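Local coordinates for Lmo1340 protein (Listeria monocytogenes, PDB 4NLM), which is of unknown function but folds as a YqgU-like six-bladed beta propeller and is probably a surface lipoprotein, at residues 83-95 and 105-119. Numbering follows the deposited sequence.
Sequences PIFNTKESISEVQ and LYSAESAEKATMRII
With CG anti to the carbonyl carbon (chi1 -61°) and the chain extended beyond it, Glu89 reaches over the sheet to Ser107 and Arg117, whose own extended side chain comes from the opposite direction. The contact lies where one blade of the beta propeller gives way to the next: 81-87 is the last, edge strand of one four-stranded sheet, and 90-96, paired antiparallel with 102-108, is the first strand of the following one. In the short link between them, Glu89 OE2 forms a salt bridge with Arg117 NH1 at 3.1 Å, and Arg117 NH2 adds a weak bond to Glu89 OE1. The carboxylate and guanidinium planes stand 61° apart, so the pair is not coplanar. Ser107 OG donates to Glu89 OE1 at 2.6 Å from above the carboxylate plane, and a water joins that oxygen to Thr115 OG1. These donors probably favour the charged carboxylate; Glu109 OE1, 4.3 Å from Glu89 OE2, is bridged to it by a water donating to both. Within the hairpin, Ser92 and Glu93 form a classic beta bulge opposite Tyr106, whose O accepts from both of their N atoms; its hydroxyl hydrogen-bonds chiefly to the Leu135 carbonyl. Phe85 packs across the blade boundary, its CE2 3.6 Å from Leu105 CD2, while Ile119 CD1 makes a CH-pi contact over the ring centre, 3.5 Å from the centroid of Phe85.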
# COMPACT_ATOMS: atom_id res chain seq x y z
N PRO A 83 -16.27 17.73 -0.37
CA PRO A 83 -16.47 16.91 0.81
C PRO A 83 -16.98 15.53 0.45
O PRO A 83 -17.87 15.44 -0.37
CB PRO A 83 -17.52 17.67 1.60
CG PRO A 83 -18.29 18.41 0.58
CD PRO A 83 -17.34 18.73 -0.54
N ILE A 84 -16.43 14.49 1.06
CA ILE A 84 -16.89 13.14 0.87
C ILE A 84 -17.62 12.60 2.09
O ILE A 84 -18.76 12.20 2.02
CB ILE A 84 -15.71 12.20 0.52
CG1 ILE A 84 -15.00 12.70 -0.75
CG2 ILE A 84 -16.23 10.78 0.29
CD1 ILE A 84 -13.62 12.11 -0.94
N PHE A 85 -16.97 12.62 3.25
CA PHE A 85 -17.48 11.99 4.48
C PHE A 85 -16.78 12.59 5.67
O PHE A 85 -15.64 13.04 5.57
CB PHE A 85 -17.17 10.44 4.42
CG PHE A 85 -17.68 9.62 5.55
CD1 PHE A 85 -18.93 9.04 5.47
CD2 PHE A 85 -16.89 9.34 6.65
CE1 PHE A 85 -19.41 8.24 6.50
CE2 PHE A 85 -17.36 8.54 7.68
CZ PHE A 85 -18.63 8.00 7.61
N ASN A 86 -17.46 12.59 6.80
CA ASN A 86 -16.83 13.01 8.03
C ASN A 86 -17.30 12.12 9.19
O ASN A 86 -18.37 11.52 9.12
CB ASN A 86 -17.05 14.50 8.30
CG ASN A 86 -18.49 14.84 8.61
OD1 ASN A 86 -19.00 14.59 9.72
ND2 ASN A 86 -19.13 15.49 7.68
N THR A 87 -16.50 12.07 10.27
CA THR A 87 -16.83 11.23 11.40
C THR A 87 -16.11 11.69 12.65
O THR A 87 -15.02 12.26 12.58
CB THR A 87 -16.46 9.75 11.14
OG1 THR A 87 -16.86 8.94 12.25
CG2 THR A 87 -14.99 9.55 10.89
N LYS A 88 -16.73 11.42 13.80
CA LYS A 88 -16.09 11.67 15.09
C LYS A 88 -15.40 10.41 15.63
O LYS A 88 -14.75 10.45 16.67
CB LYS A 88 -17.11 12.18 16.09
CG LYS A 88 -17.62 13.55 15.73
CD LYS A 88 -18.50 14.14 16.80
CE LYS A 88 -18.69 15.64 16.60
NZ LYS A 88 -17.45 16.41 16.89
N GLU A 89 -15.56 9.29 14.93
CA GLU A 89 -14.93 8.04 15.36
C GLU A 89 -13.40 8.11 15.22
O GLU A 89 -12.90 8.87 14.41
CB GLU A 89 -15.51 6.86 14.59
CG GLU A 89 -17.00 6.68 14.81
CD GLU A 89 -17.59 5.38 14.28
OE1 GLU A 89 -16.83 4.44 13.95
OE2 GLU A 89 -18.84 5.28 14.27
N SER A 90 -12.71 7.28 15.98
CA SER A 90 -11.25 7.17 15.93
C SER A 90 -10.86 6.42 14.67
O SER A 90 -11.37 5.33 14.41
CB SER A 90 -10.75 6.43 17.18
OG SER A 90 -9.36 6.23 17.13
N ILE A 91 -9.98 6.99 13.85
CA ILE A 91 -9.63 6.38 12.58
C ILE A 91 -8.54 5.36 12.77
O ILE A 91 -7.48 5.68 13.31
CB ILE A 91 -9.11 7.44 11.56
CG1 ILE A 91 -10.04 8.67 11.46
CG2 ILE A 91 -8.90 6.82 10.20
CD1 ILE A 91 -11.45 8.36 11.03
N SER A 92 -8.78 4.14 12.34
CA SER A 92 -7.80 3.08 12.41
C SER A 92 -7.16 2.82 11.05
O SER A 92 -5.94 2.66 10.96
CB SER A 92 -8.47 1.82 12.92
OG SER A 92 -9.16 2.10 14.14
N GLU A 93 -7.97 2.71 10.00
CA GLU A 93 -7.46 2.50 8.64
C GLU A 93 -8.39 3.13 7.62
O GLU A 93 -9.60 3.11 7.80
CB GLU A 93 -7.34 1.00 8.32
CG GLU A 93 -6.95 0.62 6.88
CD GLU A 93 -5.49 0.88 6.54
OE1 GLU A 93 -4.77 1.50 7.35
OE2 GLU A 93 -5.05 0.48 5.43
N VAL A 94 -7.80 3.67 6.55
CA VAL A 94 -8.54 4.19 5.40
C VAL A 94 -7.86 3.66 4.16
O VAL A 94 -6.65 3.83 4.03
CB VAL A 94 -8.55 5.72 5.33
CG1 VAL A 94 -9.45 6.20 4.21
CG2 VAL A 94 -8.95 6.35 6.66
N GLN A 95 -8.61 3.06 3.28
CA GLN A 95 -8.07 2.61 1.99
C GLN A 95 -9.00 3.00 0.88
O GLN A 95 -10.22 3.10 1.05
CB GLN A 95 -7.91 1.10 1.95
CG GLN A 95 -6.79 0.56 2.78
CD GLN A 95 -6.49 -0.90 2.43
OE1 GLN A 95 -6.87 -1.41 1.36
NE2 GLN A 95 -5.78 -1.55 3.31
N LEU A 105 -13.33 2.46 5.43
CA LEU A 105 -13.00 3.14 6.66
C LEU A 105 -13.18 2.17 7.80
O LEU A 105 -14.27 1.61 7.99
CB LEU A 105 -13.92 4.34 6.90
CG LEU A 105 -13.70 5.10 8.20
CD1 LEU A 105 -12.31 5.70 8.25
CD2 LEU A 105 -14.76 6.17 8.32
N TYR A 106 -12.11 1.96 8.56
CA TYR A 106 -12.16 1.16 9.77
C TYR A 106 -11.97 2.15 10.91
O TYR A 106 -10.92 2.82 10.99
CB TYR A 106 -11.08 0.10 9.74
CG TYR A 106 -11.00 -0.80 10.95
CD1 TYR A 106 -12.15 -1.34 11.55
CD2 TYR A 106 -9.77 -1.12 11.53
CE1 TYR A 106 -12.07 -2.18 12.63
CE2 TYR A 106 -9.70 -1.96 12.61
CZ TYR A 106 -10.84 -2.48 13.16
OH TYR A 106 -10.78 -3.31 14.28
N SER A 107 -12.97 2.27 11.76
CA SER A 107 -12.95 3.26 12.81
C SER A 107 -13.62 2.72 14.06
O SER A 107 -14.35 1.75 14.03
CB SER A 107 -13.61 4.55 12.37
OG SER A 107 -14.98 4.39 12.06
N ALA A 108 -13.36 3.37 15.20
CA ALA A 108 -13.91 2.93 16.47
C ALA A 108 -14.67 4.05 17.16
O ALA A 108 -14.21 5.19 17.25
CB ALA A 108 -12.83 2.39 17.38
N GLU A 109 -15.85 3.71 17.63
CA GLU A 109 -16.68 4.66 18.38
C GLU A 109 -16.32 4.62 19.86
O GLU A 109 -16.54 5.60 20.59
CB GLU A 109 -18.16 4.32 18.17
CG GLU A 109 -19.14 4.99 19.13
CD GLU A 109 -20.57 4.51 18.98
OE1 GLU A 109 -21.01 4.21 17.85
OE2 GLU A 109 -21.29 4.47 20.00
N SER A 110 -15.75 3.50 20.30
CA SER A 110 -15.42 3.32 21.70
C SER A 110 -14.44 2.16 21.88
O SER A 110 -14.11 1.49 20.92
CB SER A 110 -16.69 3.03 22.51
OG SER A 110 -17.17 1.71 22.32
N ALA A 111 -14.03 1.91 23.12
CA ALA A 111 -13.12 0.80 23.41
C ALA A 111 -13.82 -0.56 23.15
O ALA A 111 -13.17 -1.59 23.05
CB ALA A 111 -12.63 0.88 24.87
N GLU A 112 -15.15 -0.54 23.03
CA GLU A 112 -15.91 -1.77 22.83
C GLU A 112 -16.53 -1.92 21.44
O GLU A 112 -17.03 -2.99 21.09
CB GLU A 112 -17.05 -1.85 23.86
CG GLU A 112 -16.58 -1.85 25.31
CD GLU A 112 -15.75 -3.07 25.64
OE1 GLU A 112 -15.99 -4.13 25.03
OE2 GLU A 112 -14.88 -2.97 26.53
N LYS A 113 -16.50 -0.86 20.65
CA LYS A 113 -17.15 -0.91 19.34
C LYS A 113 -16.37 -0.29 18.22
O LYS A 113 -15.90 0.85 18.34
CB LYS A 113 -18.50 -0.18 19.41
CG LYS A 113 -19.51 -0.79 20.37
CD LYS A 113 -20.96 -0.49 20.00
CE LYS A 113 -21.90 -1.36 20.83
NZ LYS A 113 -23.35 -1.37 20.45
N ALA A 114 -16.27 -1.03 17.12
CA ALA A 114 -15.62 -0.55 15.88
C ALA A 114 -16.48 -0.99 14.72
O ALA A 114 -17.35 -1.85 14.85
CB ALA A 114 -14.22 -1.13 15.73
N THR A 115 -16.23 -0.39 13.55
CA THR A 115 -17.01 -0.63 12.38
C THR A 115 -16.09 -0.57 11.20
O THR A 115 -15.17 0.27 11.14
CB THR A 115 -18.08 0.49 12.22
OG1 THR A 115 -18.89 0.62 13.39
CG2 THR A 115 -18.96 0.25 11.06
N MSE A 116 -16.36 -1.44 10.23
CA MSE A 116 -15.76 -1.35 8.90
C MSE A 116 -16.88 -0.90 8.00
O MSE A 116 -17.92 -1.55 7.94
CB MSE A 116 -15.25 -2.64 8.35
CG MSE A 116 -14.22 -3.41 9.09
SE MSE A 116 -14.11 -5.24 8.29
CE MSE A 116 -12.81 -5.56 9.72
N ARG A 117 -16.68 0.23 7.33
CA ARG A 117 -17.64 0.78 6.39
C ARG A 117 -17.07 0.94 5.00
O ARG A 117 -15.89 1.31 4.87
CB ARG A 117 -18.09 2.18 6.80
CG ARG A 117 -18.86 2.25 8.09
CD ARG A 117 -19.26 3.69 8.37
NE ARG A 117 -20.06 3.80 9.59
CZ ARG A 117 -19.56 3.99 10.80
NH1 ARG A 117 -20.36 4.09 11.85
NH2 ARG A 117 -18.24 4.11 10.96
N ILE A 118 -17.89 0.68 3.99
CA ILE A 118 -17.53 0.97 2.62
C ILE A 118 -18.34 2.22 2.25
O ILE A 118 -19.57 2.23 2.38
CB ILE A 118 -17.89 -0.17 1.66
CG1 ILE A 118 -17.26 -1.48 2.14
CG2 ILE A 118 -17.48 0.18 0.23
CD1 ILE A 118 -15.77 -1.47 2.30
N ILE A 119 -17.65 3.26 1.79
CA ILE A 119 -18.25 4.53 1.48
C ILE A 119 -18.04 4.87 0.03
O ILE A 119 -16.91 4.79 -0.46
CB ILE A 119 -17.61 5.62 2.34
CG1 ILE A 119 -17.89 5.32 3.83
CG2 ILE A 119 -18.11 7.01 1.98
CD1 ILE A 119 -16.99 6.00 4.81
O HOH W 1 -17.67 2.10 15.36
O HOH W 2 -20.42 6.55 15.92